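Side-chain contacts in uncharacterized protein (Pseudomonas protegens, PDB 4KT3), which acts as a type VI secretion effector, a peptidoglycan glycoside hydrolase of the lysozyme-like glucosaminidase family, captured here in complex with its immunity protein: residues S36-T39 against F40-Y44; L81-Y84 against F85-A89; Q119-A122 against S123-T127; Q132-P135 against M136-A139. All coordinates share one frame; numbering follows the deposited sequence.

Contact 1 (S36-T39 against F40-Y44); sequences SAVT and FVSKY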
ATOM      1  N   SER A  36       5.408   9.431   5.979  1.00 11.69           N
ATOM      2  CA  SER A  36       5.198   9.117   4.567  1.00 10.71           C
ATOM      3  C   SER A  36       3.737   9.336   4.202  1.00  9.13           C
ATOM      4  O   SER A  36       3.418   9.962   3.169  1.00 10.37           O
ATOM      5  CB  SER A  36       5.583   7.666   4.305  1.00 12.08           C
ATOM      6  OG  SER A  36       5.381   7.305   2.950  1.00 11.95           O
ATOM      7  N   ALA A  37       2.847   8.756   5.002  1.00 10.25           N
ATOM      8  CA  ALA A  37       1.413   8.862   4.712  1.00  8.94           C
ATOM      9  C   ALA A  37       0.905  10.310   4.797  1.00 10.44           C
ATOM     10  O   ALA A  37       0.135  10.760   3.945  1.00 10.54           O
ATOM     11  CB  ALA A  37       0.620   7.943   5.638  1.00 12.15           C
ATOM     12  N   VAL A  38       1.324  11.040   5.823  1.00 11.80           N
ATOM     13  CA  VAL A  38       0.903  12.431   5.989  1.00 12.42           C
ATOM     14  C   VAL A  38       1.401  13.273   4.819  1.00 11.07           C
ATOM     15  O   VAL A  38       0.684  14.112   4.295  1.00 12.66           O
ATOM     16  CB  VAL A  38       1.408  13.019   7.343  1.00 13.60           C
ATOM     17  CG1 VAL A  38       1.209  14.538   7.398  1.00 16.39           C
ATOM     18  CG2 VAL A  38       0.687  12.352   8.510  1.00 15.53           C
ATOM     19  N   THR A  39       2.637  13.032   4.401  1.00  9.87           N
ATOM     20  CA  THR A  39       3.219  13.770   3.284  1.00 11.44           C
ATOM     21  C   THR A  39       2.356  13.593   2.016  1.00  9.97           C
ATOM     22  O   THR A  39       2.063  14.550   1.311  1.00 11.86           O
ATOM     23  CB  THR A  39       4.676  13.300   3.050  1.00 12.72           C
ATOM     24  OG1 THR A  39       5.474  13.639   4.200  1.00 16.45           O
ATOM     25  CG2 THR A  39       5.289  13.941   1.817  1.00 15.15           C
ATOM     26  N   PHE A  40       1.958  12.364   1.744  1.00  9.44           N
ATOM     27  CA  PHE A  40       1.133  12.073   0.585  1.00  9.00           C
ATOM     28  C   PHE A  40      -0.210  12.789   0.662  1.00  8.43           C
ATOM     29  O   PHE A  40      -0.665  13.444  -0.305  1.00  8.79           O
ATOM     30  CB  PHE A  40       0.906  10.562   0.488  1.00  9.93           C
ATOM     31  CG  PHE A  40      -0.023  10.168  -0.622  1.00  9.31           C
ATOM     32  CD1 PHE A  40       0.427  10.143  -1.930  1.00  9.73           C
ATOM     33  CD2 PHE A  40      -1.340   9.841  -0.357  1.00  9.91           C
ATOM     34  CE1 PHE A  40      -0.417   9.762  -2.969  1.00 10.83           C
ATOM     35  CE2 PHE A  40      -2.200   9.474  -1.388  1.00 11.05           C
ATOM     36  CZ  PHE A  40      -1.734   9.437  -2.698  1.00 10.96           C
ATOM     37  N   VAL A  41      -0.862  12.682   1.809  1.00  8.92           N
ATOM     38  CA  VAL A  41      -2.181  13.280   1.968  1.00  9.52           C
ATOM     39  C   VAL A  41      -2.092  14.811   1.845  1.00  9.61           C
ATOM     40  O   VAL A  41      -2.887  15.438   1.129  1.00 10.98           O
ATOM     41  CB  VAL A  41      -2.807  12.822   3.295  1.00 11.03           C
ATOM     42  CG1 VAL A  41      -4.043  13.663   3.643  1.00 12.19           C
ATOM     43  CG2 VAL A  41      -3.138  11.325   3.210  1.00 11.91           C
ATOM     44  N   SER A  42      -1.102  15.418   2.493  1.00 10.39           N
ATOM     45  CA  SER A  42      -0.931  16.864   2.410  1.00 12.44           C
ATOM     46  C   SER A  42      -0.642  17.304   0.984  1.00 11.60           C
ATOM     47  O   SER A  42      -1.104  18.356   0.549  1.00 13.66           O
ATOM     48  CB  SER A  42       0.195  17.319   3.322  1.00 14.89           C
ATOM     49  OG  SER A  42      -0.193  17.150   4.668  1.00 18.49           O
ATOM     50  N   LYS A  43       0.102  16.492   0.242  1.00 10.92           N
ATOM     51  CA  LYS A  43       0.514  16.882  -1.098  1.00  9.66           C
ATOM     52  C   LYS A  43      -0.661  16.965  -2.056  1.00  8.69           C
ATOM     53  O   LYS A  43      -0.710  17.846  -2.900  1.00  9.56           O
ATOM     54  CB  LYS A  43       1.530  15.883  -1.653  1.00 11.69           C
ATOM     55  CG  LYS A  43       2.034  16.223  -3.060  1.00 11.98           C
ATOM     56  CD  LYS A  43       3.262  15.403  -3.401  1.00 16.83           C
ATOM     57  CE  LYS A  43       3.840  15.807  -4.727  1.00 17.50           C
ATOM     58  NZ  LYS A  43       4.931  14.892  -5.153  1.00 25.21           N
ATOM     59  N   TYR A  44      -1.604  16.025  -1.953  1.00  8.77           N
ATOM     60  CA  TYR A  44      -2.614  15.848  -2.996  1.00  8.56           C
ATOM     61  C   TYR A  44      -4.053  16.079  -2.582  1.00 10.30           C
ATOM     62  O   TYR A  44      -4.955  16.021  -3.423  1.00 11.23           O
ATOM     63  CB  TYR A  44      -2.498  14.453  -3.598  1.00  9.06           C
ATOM     64  CG  TYR A  44      -1.224  14.218  -4.367  1.00 10.76           C
ATOM     65  CD1 TYR A  44      -0.939  14.950  -5.513  1.00 13.09           C
ATOM     66  CD2 TYR A  44      -0.323  13.237  -3.973  1.00 13.64           C
ATOM     67  CE1 TYR A  44       0.229  14.723  -6.229  1.00 15.60           C
ATOM     68  CE2 TYR A  44       0.845  13.012  -4.678  1.00 16.42           C
ATOM     69  CZ  TYR A  44       1.108  13.744  -5.808  1.00 16.76           C
ATOM     70  OH  TYR A  44       2.270  13.501  -6.509  1.00 26.60           O
TER
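Val-38 and Ser-42, one helical turn apart, meet through backbone and side chain alike. Among the backbone bonds, Ser-42 N donates to Val-38 O over 2.9 Å and Val-41 N to Ala-37 O over 3.0 Å; Phe-40 N to Ser-36 O and Lys-43 N to Thr-39 O complete the set, the last being the most bent of the four. A chi1 of -69° places Ser-42 OG beside its own backbone N, turned back toward the preceding turn, 3.2 Å from Val-38 O; the bond is weak, and not settled, because the same proton has another acceptor within reach. Thr-39 OG1 likewise turns backward and bonds Ile-35 O. These i to i+4 bonds belong to the opening turns of helix 35-54, whose two sides differ: Thr-39, Ser-42 and Lys-43 are exposed, whereas Ala-37, Phe-40 and Val-41 are buried against helices 59-70 and 160-174. Val-38 packs on Cys-177, half of the disulfide with Cys-32. Methyl groups also lie against oxygens: Val-41 CG2 is 3.4 Å from Ala-37 O, and Val-38 CG1 passes Ser-42 OG at 4.0 Å. The Phe-40 ring leads away from the preceding turn and brings CD1 in plane to the edge of the Tyr-44 ring. Over one face of that tyrosine, Lys-43 CG stands 3.7 Å above the centre, and Lys-43 NZ reaches Tyr-44 OH in a weak 3.3 Å hydrogen bond.

Contact 2 (L81-Y84 against F85-A89); sequences LNNY and FSMHA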
ATOM      1  N   LEU A  81       5.395   6.723 -13.238  1.00 14.20           N
ATOM      2  CA  LEU A  81       4.396   6.827 -14.317  1.00 11.85           C
ATOM      3  C   LEU A  81       3.244   7.776 -13.990  1.00 12.62           C
ATOM      4  O   LEU A  81       2.324   7.951 -14.799  1.00 12.80           O
ATOM      5  CB  LEU A  81       3.825   5.449 -14.667  1.00 14.40           C
ATOM      6  CG  LEU A  81       4.833   4.315 -14.865  1.00 18.60           C
ATOM      7  CD1 LEU A  81       4.111   3.031 -15.258  1.00 16.09           C
ATOM      8  CD2 LEU A  81       5.898   4.667 -15.893  1.00 20.44           C
ATOM      9  N   ASN A  82       3.305   8.400 -12.820  1.00 13.73           N
ATOM     10  CA  ASN A  82       2.239   9.282 -12.336  1.00 11.96           C
ATOM     11  C   ASN A  82       0.879   8.606 -12.330  1.00 10.84           C
ATOM     12  O   ASN A  82      -0.144   9.268 -12.452  1.00 12.42           O
ATOM     13  CB  ASN A  82       2.165  10.577 -13.150  1.00 12.56           C
ATOM     14  CG  ASN A  82       3.423  11.389 -13.061  1.00 16.93           C
ATOM     15  OD1 ASN A  82       3.976  11.587 -11.983  1.00 24.71           O
ATOM     16  ND2 ASN A  82       3.884  11.883 -14.195  1.00 18.92           N
ATOM     17  N   ASN A  83       0.864   7.284 -12.190  1.00 12.21           N
ATOM     18  CA  ASN A  83      -0.396   6.554 -12.240  1.00 11.48           C
ATOM     19  C   ASN A  83      -0.785   6.186 -10.821  1.00 11.58           C
ATOM     20  O   ASN A  83      -0.448   5.096 -10.339  1.00 12.46           O
ATOM     21  CB  ASN A  83      -0.250   5.329 -13.139  1.00 12.18           C
ATOM     22  CG  ASN A  83      -1.542   4.540 -13.305  1.00 10.59           C
ATOM     23  OD1 ASN A  83      -2.552   4.787 -12.640  1.00 11.72           O
ATOM     24  ND2 ASN A  83      -1.499   3.546 -14.192  1.00 12.92           N
ATOM     25  N   TYR A  84      -1.484   7.109 -10.160  1.00 10.75           N
ATOM     26  CA  TYR A  84      -1.795   6.965  -8.732  1.00 11.69           C
ATOM     27  C   TYR A  84      -3.041   6.119  -8.473  1.00 11.23           C
ATOM     28  O   TYR A  84      -3.418   5.917  -7.327  1.00 10.08           O
ATOM     29  CB  TYR A  84      -1.887   8.333  -8.052  1.00 11.23           C
ATOM     30  CG  TYR A  84      -0.557   9.003  -7.864  1.00 11.16           C
ATOM     31  CD1 TYR A  84       0.060   9.674  -8.911  1.00 11.52           C
ATOM     32  CD2 TYR A  84       0.085   8.984  -6.634  1.00 10.14           C
ATOM     33  CE1 TYR A  84       1.292  10.292  -8.739  1.00 12.67           C
ATOM     34  CE2 TYR A  84       1.303   9.594  -6.459  1.00 10.90           C
ATOM     35  CZ  TYR A  84       1.905  10.242  -7.516  1.00 12.16           C
ATOM     36  OH  TYR A  84       3.136  10.849  -7.338  1.00 16.55           O
ATOM     37  N   PHE A  85      -3.654   5.595  -9.534  1.00 11.25           N
ATOM     38  CA  PHE A  85      -4.825   4.727  -9.393  1.00  9.59           C
ATOM     39  C   PHE A  85      -4.565   3.354  -9.995  1.00 11.83           C
ATOM     40  O   PHE A  85      -5.486   2.542 -10.147  1.00 13.86           O
ATOM     41  CB  PHE A  85      -6.055   5.429 -10.001  1.00 11.86           C
ATOM     42  CG  PHE A  85      -6.474   6.626  -9.199  1.00 10.71           C
ATOM     43  CD1 PHE A  85      -5.837   7.846  -9.372  1.00 11.18           C
ATOM     44  CD2 PHE A  85      -7.446   6.518  -8.214  1.00 11.76           C
ATOM     45  CE1 PHE A  85      -6.160   8.925  -8.594  1.00 12.74           C
ATOM     46  CE2 PHE A  85      -7.786   7.617  -7.439  1.00 11.64           C
ATOM     47  CZ  PHE A  85      -7.136   8.819  -7.632  1.00 12.34           C
ATOM     48  N   SER A  86      -3.285   3.100 -10.295  1.00 11.43           N
ATOM     49  CA  SER A  86      -2.827   1.860 -10.924  1.00 13.12           C
ATOM     50  C   SER A  86      -3.768   1.377 -12.029  1.00 12.51           C
ATOM     51  O   SER A  86      -4.115   0.192 -12.103  1.00 13.55           O
ATOM     52  CB  SER A  86      -2.604   0.761  -9.877  1.00 12.79           C
ATOM     53  OG  SER A  86      -1.621   1.172  -8.943  1.00 12.58           O
HETATM   54  N   MSE A  87      -4.151   2.309 -12.894  1.00 11.53           N
HETATM   55  CA  MSE A  87      -5.030   2.025 -14.016  1.00 12.12           C
HETATM   56  C   MSE A  87      -4.334   1.151 -15.030  1.00 11.40           C
HETATM   57  O   MSE A  87      -3.230   1.461 -15.466  1.00 13.21           O
HETATM   58  CB  MSE A  87      -5.405   3.326 -14.730  1.00 17.03           C
HETATM   59  CG  MSE A  87      -6.044   4.362 -13.841  1.00 17.97           C
HETATM   60 SE   MSE A  87      -7.919   4.006 -13.501  0.74 13.73          SE
HETATM   61  CE  MSE A  87      -8.634   4.411 -15.258  1.00 15.30           C
ATOM     62  N   HIS A  88      -5.016   0.080 -15.418  1.00 13.78           N
ATOM     63  CA  HIS A  88      -4.604  -0.724 -16.545  1.00 12.71           C
ATOM     64  C   HIS A  88      -4.703   0.099 -17.830  1.00 16.97           C
ATOM     65  O   HIS A  88      -5.609   0.928 -17.998  1.00 15.47           O
ATOM     66  CB  HIS A  88      -5.495  -1.970 -16.665  1.00 15.35           C
ATOM     67  CG  HIS A  88      -5.293  -2.973 -15.570  1.00 14.65           C
ATOM     68  ND1 HIS A  88      -6.078  -4.099 -15.439  1.00 15.17           N
ATOM     69  CD2 HIS A  88      -4.401  -3.016 -14.555  1.00 12.97           C
ATOM     70  CE1 HIS A  88      -5.668  -4.800 -14.395  1.00 18.92           C
ATOM     71  NE2 HIS A  88      -4.658  -4.158 -13.835  1.00 14.86           N
ATOM     72  N   ALA A  89      -3.758  -0.130 -18.732  1.00 16.98           N
ATOM     73  CA  ALA A  89      -3.811   0.464 -20.058  1.00 16.14           C
ATOM     74  C   ALA A  89      -4.673  -0.405 -20.974  1.00 15.49           C
ATOM     75  O   ALA A  89      -4.663  -1.642 -20.860  1.00 19.20           O
ATOM     76  CB  ALA A  89      -2.420   0.593 -20.626  1.00 15.73           C
TER
HETATM   77  O   HOH W   1      -0.309   3.587  -8.049  1.00 11.85           O
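Asn-83 and Ser-86 mark the two ends of a type I beta turn in the loop that joins helix 76-81 to strand 96-98. The backbone bond closing it, Ser-86 N to Asn-83 O, is weak at 3.5 Å, and the asparagine side chain supplies firmer hold. A chi1 of -177°, which points CG away from the backbone N, carries the amide across the turn to selenomethionine Met-87: OD1 accepts from Met-87 N at 3.0 Å, and ND2 donates to Met-87 O at 3.0 Å. The second bond lies in the plane of both groups, on a lone pair of the carbonyl, whereas Met-87 N approaches OD1 well off the C=O direction. Phe-85 N adds a weak bond to OD1, and ND2 has another acceptor in Ala-109 O, so the buried amide is satisfied at both ends and fixed in rotation. At the end of the turn Ser-86 OG bonds Tyr-79 of the putative lipoprotein chain, and farther along His-88 NE2 bonds Asn-70 of that chain. A water donates to Asn-83 O at 2.7 Å and hydrogen-bonds Ser-86 OG at 2.9 Å. The Phe-85 ring carries Tyr-84 O over one face, with its CD1 4.2 Å from Tyr-84 CB.

Contact 3 (Q119-A122 against S123-T127); sequences QSFA and SSFGT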
ATOM      1  N   GLN A 119      -8.296  12.150 -13.089  1.00  9.89           N
ATOM      2  CA  GLN A 119      -9.275  12.438 -14.136  1.00 11.10           C
ATOM      3  C   GLN A 119      -9.553  11.194 -14.999  1.00 10.69           C
ATOM      4  O   GLN A 119     -10.671  10.994 -15.488  1.00 13.36           O
ATOM      5  CB  GLN A 119      -8.782  13.619 -14.991  1.00 12.89           C
ATOM      6  CG  GLN A 119      -8.743  14.937 -14.215  1.00 16.84           C
ATOM      7  CD  GLN A 119      -8.119  16.079 -14.979  1.00 25.01           C
ATOM      8  OE1 GLN A 119      -7.281  15.897 -15.849  1.00 26.88           O
ATOM      9  NE2 GLN A 119      -8.543  17.286 -14.641  1.00 32.69           N
ATOM     10  N   SER A 120      -8.531  10.366 -15.175  1.00 10.25           N
ATOM     11  CA  SER A 120      -8.672   9.128 -15.922  1.00 12.09           C
ATOM     12  C   SER A 120      -9.601   8.179 -15.174  1.00  9.56           C
ATOM     13  O   SER A 120     -10.540   7.601 -15.765  1.00 11.74           O
ATOM     14  CB  SER A 120      -7.306   8.489 -16.115  1.00  9.82           C
ATOM     15  OG  SER A 120      -7.403   7.340 -16.934  1.00 10.66           O
ATOM     16  N   PHE A 121      -9.338   8.008 -13.883  1.00 10.12           N
ATOM     17  CA  PHE A 121     -10.221   7.232 -13.016  1.00 11.83           C
ATOM     18  C   PHE A 121     -11.662   7.741 -13.119  1.00 11.16           C
ATOM     19  O   PHE A 121     -12.599   6.958 -13.303  1.00 12.92           O
ATOM     20  CB  PHE A 121      -9.757   7.286 -11.553  1.00 11.65           C
ATOM     21  CG  PHE A 121     -10.763   6.719 -10.607  1.00 10.83           C
ATOM     22  CD1 PHE A 121     -10.887   5.350 -10.449  1.00 11.32           C
ATOM     23  CD2 PHE A 121     -11.638   7.542  -9.943  1.00 12.31           C
ATOM     24  CE1 PHE A 121     -11.853   4.819  -9.623  1.00 12.36           C
ATOM     25  CE2 PHE A 121     -12.604   7.017  -9.117  1.00 13.15           C
ATOM     26  CZ  PHE A 121     -12.709   5.655  -8.952  1.00 11.76           C
ATOM     27  N   ALA A 122     -11.836   9.058 -13.043  1.00 11.93           N
ATOM     28  CA  ALA A 122     -13.159   9.656 -13.122  1.00 13.55           C
ATOM     29  C   ALA A 122     -13.833   9.364 -14.462  1.00 14.79           C
ATOM     30  O   ALA A 122     -15.035   9.084 -14.509  1.00 14.48           O
ATOM     31  CB  ALA A 122     -13.058  11.157 -12.897  1.00 13.02           C
ATOM     32  N   SER A 123     -13.064   9.449 -15.545  1.00 14.37           N
ATOM     33  CA  SER A 123     -13.575   9.186 -16.891  1.00 13.17           C
ATOM     34  C   SER A 123     -14.103   7.748 -17.015  1.00 13.14           C
ATOM     35  O   SER A 123     -15.217   7.512 -17.523  1.00 16.73           O
ATOM     36  CB  SER A 123     -12.462   9.459 -17.916  1.00 17.47           C
ATOM     37  OG  SER A 123     -12.929   9.345 -19.249  1.00 24.22           O
ATOM     38  N   SER A 124     -13.327   6.776 -16.539  1.00 12.38           N
ATOM     39  CA  SER A 124     -13.681   5.376 -16.709  1.00 13.41           C
ATOM     40  C   SER A 124     -14.674   4.856 -15.672  1.00 14.87           C
ATOM     41  O   SER A 124     -15.503   4.000 -15.996  1.00 17.80           O
ATOM     42  CB  SER A 124     -12.416   4.503 -16.642  1.00 15.70           C
ATOM     43  OG  SER A 124     -11.580   4.736 -17.757  1.00 18.33           O
ATOM     44  N   PHE A 125     -14.571   5.328 -14.430  1.00 14.81           N
ATOM     45  CA  PHE A 125     -15.299   4.705 -13.312  1.00 13.44           C
ATOM     46  C   PHE A 125     -16.182   5.684 -12.533  1.00 14.20           C
ATOM     47  O   PHE A 125     -16.874   5.296 -11.599  1.00 15.83           O
ATOM     48  CB  PHE A 125     -14.294   4.020 -12.369  1.00 14.12           C
ATOM     49  CG  PHE A 125     -13.556   2.897 -13.034  1.00 16.38           C
ATOM     50  CD1 PHE A 125     -14.192   1.695 -13.273  1.00 20.48           C
ATOM     51  CD2 PHE A 125     -12.256   3.061 -13.475  1.00 18.87           C
ATOM     52  CE1 PHE A 125     -13.543   0.673 -13.911  1.00 21.69           C
ATOM     53  CE2 PHE A 125     -11.599   2.032 -14.113  1.00 19.68           C
ATOM     54  CZ  PHE A 125     -12.254   0.840 -14.338  1.00 21.71           C
ATOM     55  N   GLY A 126     -16.172   6.947 -12.945  1.00 14.19           N
ATOM     56  CA  GLY A 126     -16.837   7.994 -12.199  1.00 16.37           C
ATOM     57  C   GLY A 126     -18.335   7.786 -12.134  1.00 16.24           C
ATOM     58  O   GLY A 126     -18.950   7.884 -11.068  1.00 18.42           O
ATOM     59  N   THR A 127     -18.939   7.497 -13.272  1.00 20.95           N
ATOM     60  CA  THR A 127     -20.384   7.386 -13.310  1.00 23.70           C
ATOM     61  C   THR A 127     -20.797   6.222 -12.417  1.00 17.73           C
ATOM     62  O   THR A 127     -21.795   6.287 -11.710  1.00 25.38           O
ATOM     63  CB  THR A 127     -20.876   7.235 -14.762  1.00 22.29           C
ATOM     64  OG1 THR A 127     -20.533   8.418 -15.489  1.00 32.19           O
ATOM     65  CG2 THR A 127     -22.368   7.046 -14.832  1.00 28.42           C
TER
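Phe-121 and Phe-125, four residues apart on helix 114-129, turn their rings to the same side of the helix without properly stacking. The planes are inclined by only 29°, yet the rings are slid so far past each other that they barely overlap, their centroids being 5.9 Å apart. What meets the Phe-121 ring instead is the methylene of Phe-125. Its CB lies 4.2 Å from the centroid of the Phe-121 ring in an off-centre CH-pi contact, and comes within 3.8 Å of Phe-121 CE1. The two side chains differ at the first torsion: CG lies across from the backbone N in Phe-121 (chi1 169°) but beside it in Phe-125 (chi1 -63°), which is consistent with their crossing at about a right angle. Phe-125 CD2 is 4.0 Å from Phe-121 CD1, and Phe-121 O lies at the edge of the Phe-125 ring, near its plane. That same carbonyl accepts from Phe-125 N at 2.8 Å. Elsewhere round the turn Ser-123 N bonds Gln-119 O at 2.8 Å and Ser-124 N bonds Ser-120 O at 3.0 Å, while the hydroxyl of Ser-120 is taken by Pro-92 O. Phe-121 also packs on Leu-62 and Leu-65 of helix 59-70, both rings meet Tyr-147, and Phe-125 touches Gly-75 of the putative lipoprotein chain. With no side-chain hydrogen bond across the pair, its cohesion rests on dispersion and a weak CH-pi term, and the aromatic cluster runs from the core to the partner protein.

Contact 4 (Q132-P135 against M136-A139); sequences QRDP and MAFA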
ATOM      1  N   GLN A 132     -21.542   7.746  -4.124  1.00 15.96           N
ATOM      2  CA  GLN A 132     -21.375   6.670  -3.153  1.00 14.66           C
ATOM      3  C   GLN A 132     -20.476   7.205  -2.040  1.00 14.37           C
ATOM      4  O   GLN A 132     -19.271   6.941  -2.013  1.00 16.32           O
ATOM      5  CB  GLN A 132     -20.759   5.441  -3.815  1.00 17.97           C
ATOM      6  CG  GLN A 132     -21.556   4.934  -4.994  1.00 18.17           C
ATOM      7  CD  GLN A 132     -22.841   4.241  -4.597  1.00 24.98           C
ATOM      8  OE1 GLN A 132     -23.068   3.928  -3.432  1.00 27.53           O
ATOM      9  NE2 GLN A 132     -23.684   3.982  -5.579  1.00 30.53           N
ATOM     10  N   ARG A 133     -21.072   7.978  -1.136  1.00 15.35           N
ATOM     11  CA  ARG A 133     -20.298   8.767  -0.186  1.00 14.28           C
ATOM     12  C   ARG A 133     -19.828   7.947   1.003  1.00 15.72           C
ATOM     13  O   ARG A 133     -18.720   8.140   1.508  1.00 16.45           O
ATOM     14  CB  ARG A 133     -21.115   9.985   0.275  1.00 16.93           C
ATOM     15  CG  ARG A 133     -21.556  10.879  -0.882  1.00 17.43           C
ATOM     16  CD  ARG A 133     -22.260  12.152  -0.391  1.00 19.36           C
ATOM     17  NE  ARG A 133     -21.367  13.000   0.408  1.00 18.73           N
ATOM     18  CZ  ARG A 133     -20.504  13.885  -0.091  1.00 17.62           C
ATOM     19  NH1 ARG A 133     -20.397  14.078  -1.395  1.00 19.84           N
ATOM     20  NH2 ARG A 133     -19.747  14.604   0.726  1.00 20.12           N
ATOM     21  N   ASP A 134     -20.674   7.036   1.470  1.00 14.07           N
ATOM     22  CA  ASP A 134     -20.279   6.127   2.540  1.00 15.67           C
ATOM     23  C   ASP A 134     -19.100   5.296   2.056  1.00 14.20           C
ATOM     24  O   ASP A 134     -19.132   4.760   0.960  1.00 16.99           O
ATOM     25  CB  ASP A 134     -21.440   5.217   2.925  1.00 20.16           C
ATOM     26  CG  ASP A 134     -21.051   4.186   3.955  1.00 22.94           C
ATOM     27  OD1 ASP A 134     -20.938   4.547   5.149  1.00 25.76           O
ATOM     28  OD2 ASP A 134     -20.870   3.010   3.568  1.00 24.02           O
ATOM     29  N   PRO A 135     -18.035   5.198   2.870  1.00 15.66           N
ATOM     30  CA  PRO A 135     -16.834   4.481   2.417  1.00 14.07           C
ATOM     31  C   PRO A 135     -17.071   3.015   2.021  1.00 12.52           C
ATOM     32  O   PRO A 135     -16.463   2.551   1.047  1.00 15.21           O
ATOM     33  CB  PRO A 135     -15.906   4.584   3.628  1.00 15.82           C
ATOM     34  CG  PRO A 135     -16.271   5.896   4.237  1.00 16.11           C
ATOM     35  CD  PRO A 135     -17.775   5.972   4.097  1.00 17.34           C
HETATM   36  N   MSE A 136     -17.921   2.297   2.751  1.00 16.90           N
HETATM   37  CA  MSE A 136     -18.239   0.927   2.365  1.00 16.94           C
HETATM   38  C   MSE A 136     -18.996   0.862   1.044  1.00 17.82           C
HETATM   39  O   MSE A 136     -18.694   0.027   0.197  1.00 19.66           O
HETATM   40  CB  MSE A 136     -19.064   0.226   3.451  1.00 21.97           C
HETATM   41  CG  MSE A 136     -18.264  -0.085   4.690  1.00 25.78           C
HETATM   42 SE   MSE A 136     -17.041  -1.550   4.374  0.63 22.96          SE
HETATM   43  CE  MSE A 136     -18.319  -3.008   4.384  1.00 25.47           C
ATOM     44  N   ALA A 137     -19.988   1.730   0.882  1.00 18.55           N
ATOM     45  CA  ALA A 137     -20.744   1.808  -0.363  1.00 19.68           C
ATOM     46  C   ALA A 137     -19.816   2.142  -1.521  1.00 13.57           C
ATOM     47  O   ALA A 137     -19.962   1.610  -2.622  1.00 15.74           O
ATOM     48  CB  ALA A 137     -21.838   2.848  -0.249  1.00 19.61           C
ATOM     49  N   PHE A 138     -18.877   3.054  -1.283  1.00 13.55           N
ATOM     50  CA  PHE A 138     -17.901   3.415  -2.304  1.00 13.54           C
ATOM     51  C   PHE A 138     -17.089   2.181  -2.746  1.00 14.44           C
ATOM     52  O   PHE A 138     -16.955   1.908  -3.936  1.00 14.47           O
ATOM     53  CB  PHE A 138     -16.983   4.531  -1.775  1.00 12.55           C
ATOM     54  CG  PHE A 138     -15.891   4.932  -2.729  1.00 14.68           C
ATOM     55  CD1 PHE A 138     -16.177   5.677  -3.860  1.00 13.82           C
ATOM     56  CD2 PHE A 138     -14.581   4.546  -2.501  1.00 14.93           C
ATOM     57  CE1 PHE A 138     -15.170   6.056  -4.733  1.00 13.60           C
ATOM     58  CE2 PHE A 138     -13.570   4.918  -3.368  1.00 16.01           C
ATOM     59  CZ  PHE A 138     -13.862   5.658  -4.491  1.00 13.05           C
ATOM     60  N   ALA A 139     -16.547   1.442  -1.788  1.00 15.14           N
ATOM     61  CA  ALA A 139     -15.727   0.287  -2.125  1.00 14.89           C
ATOM     62  C   ALA A 139     -16.565  -0.755  -2.866  1.00 16.01           C
ATOM     63  O   ALA A 139     -16.113  -1.369  -3.833  1.00 15.15           O
ATOM     64  CB  ALA A 139     -15.124  -0.309  -0.872  1.00 18.26           C
TER
HETATM   65  O   HOH W   2     -22.518   0.908  -3.533  1.00 23.72           O
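The Phe-138 ring has Pro-135 O at its edge, close to the ring plane, and Gln-132 O approaching obliquely, 3.8 Å from CD1. Gln-132 O also lies against the methylene, 3.3 Å from Phe-138 CB. The other flat group, the Asp-134 carboxylate, is met on the anti side of OD2 by Ala-137 N, at 3.1 Å and 19° out of its plane. This is an N-cap: Asp-134 stands just before helix 135-144, and a chi1 of 176° turns the carboxylate over the first turn, where OD2 also touches Met-136 CB at 3.3 Å. A negative group here would be expected to interact favourably with the helix dipole. Helical bonding starts at the same residue, Phe-138 N donating to Asp-134 O at 2.8 Å, and continues with Ala-139 N to Pro-135 O. Gln-132, its chain bent at chi2, sets OE1 3.6 Å from Ala-137 CB; a water donates to Ala-137 O at 2.8 Å and, weakly, to OE1. Pro-135, Met-136 (selenomethionine), Phe-138 and Ala-139 all pack on helix 160-174, while in the connection from helix 114-129 Arg-133 forms a salt bridge to Asp-56, between helices 35-54 and 59-70.

How the contacts relate
The contacts run in chain order from helix 35-54 through the loop after helix 76-81 to helices 114-129 and 135-144. Contacts 1 and 2, with centres 18 Å apart, meet where Tyr-44 OH lies 2.9 Å from Tyr-84 OH, a probable hydrogen bond. Contacts 2 and 3 are closer, at 12 Å, and join through Met-87 CE, which packs on Ser-120 and the Phe-125 ring. Contact 4 touches no other, though its nearest atoms come within about 5 Å of contact 3. Helix 59-70 lies against contacts 1, 2 and 3, helix 160-174 against contacts 1 and 4. Contacts 1 to 3 also reach the lipoprotein chain, so this packing lies beside the surface bound by the immunity protein.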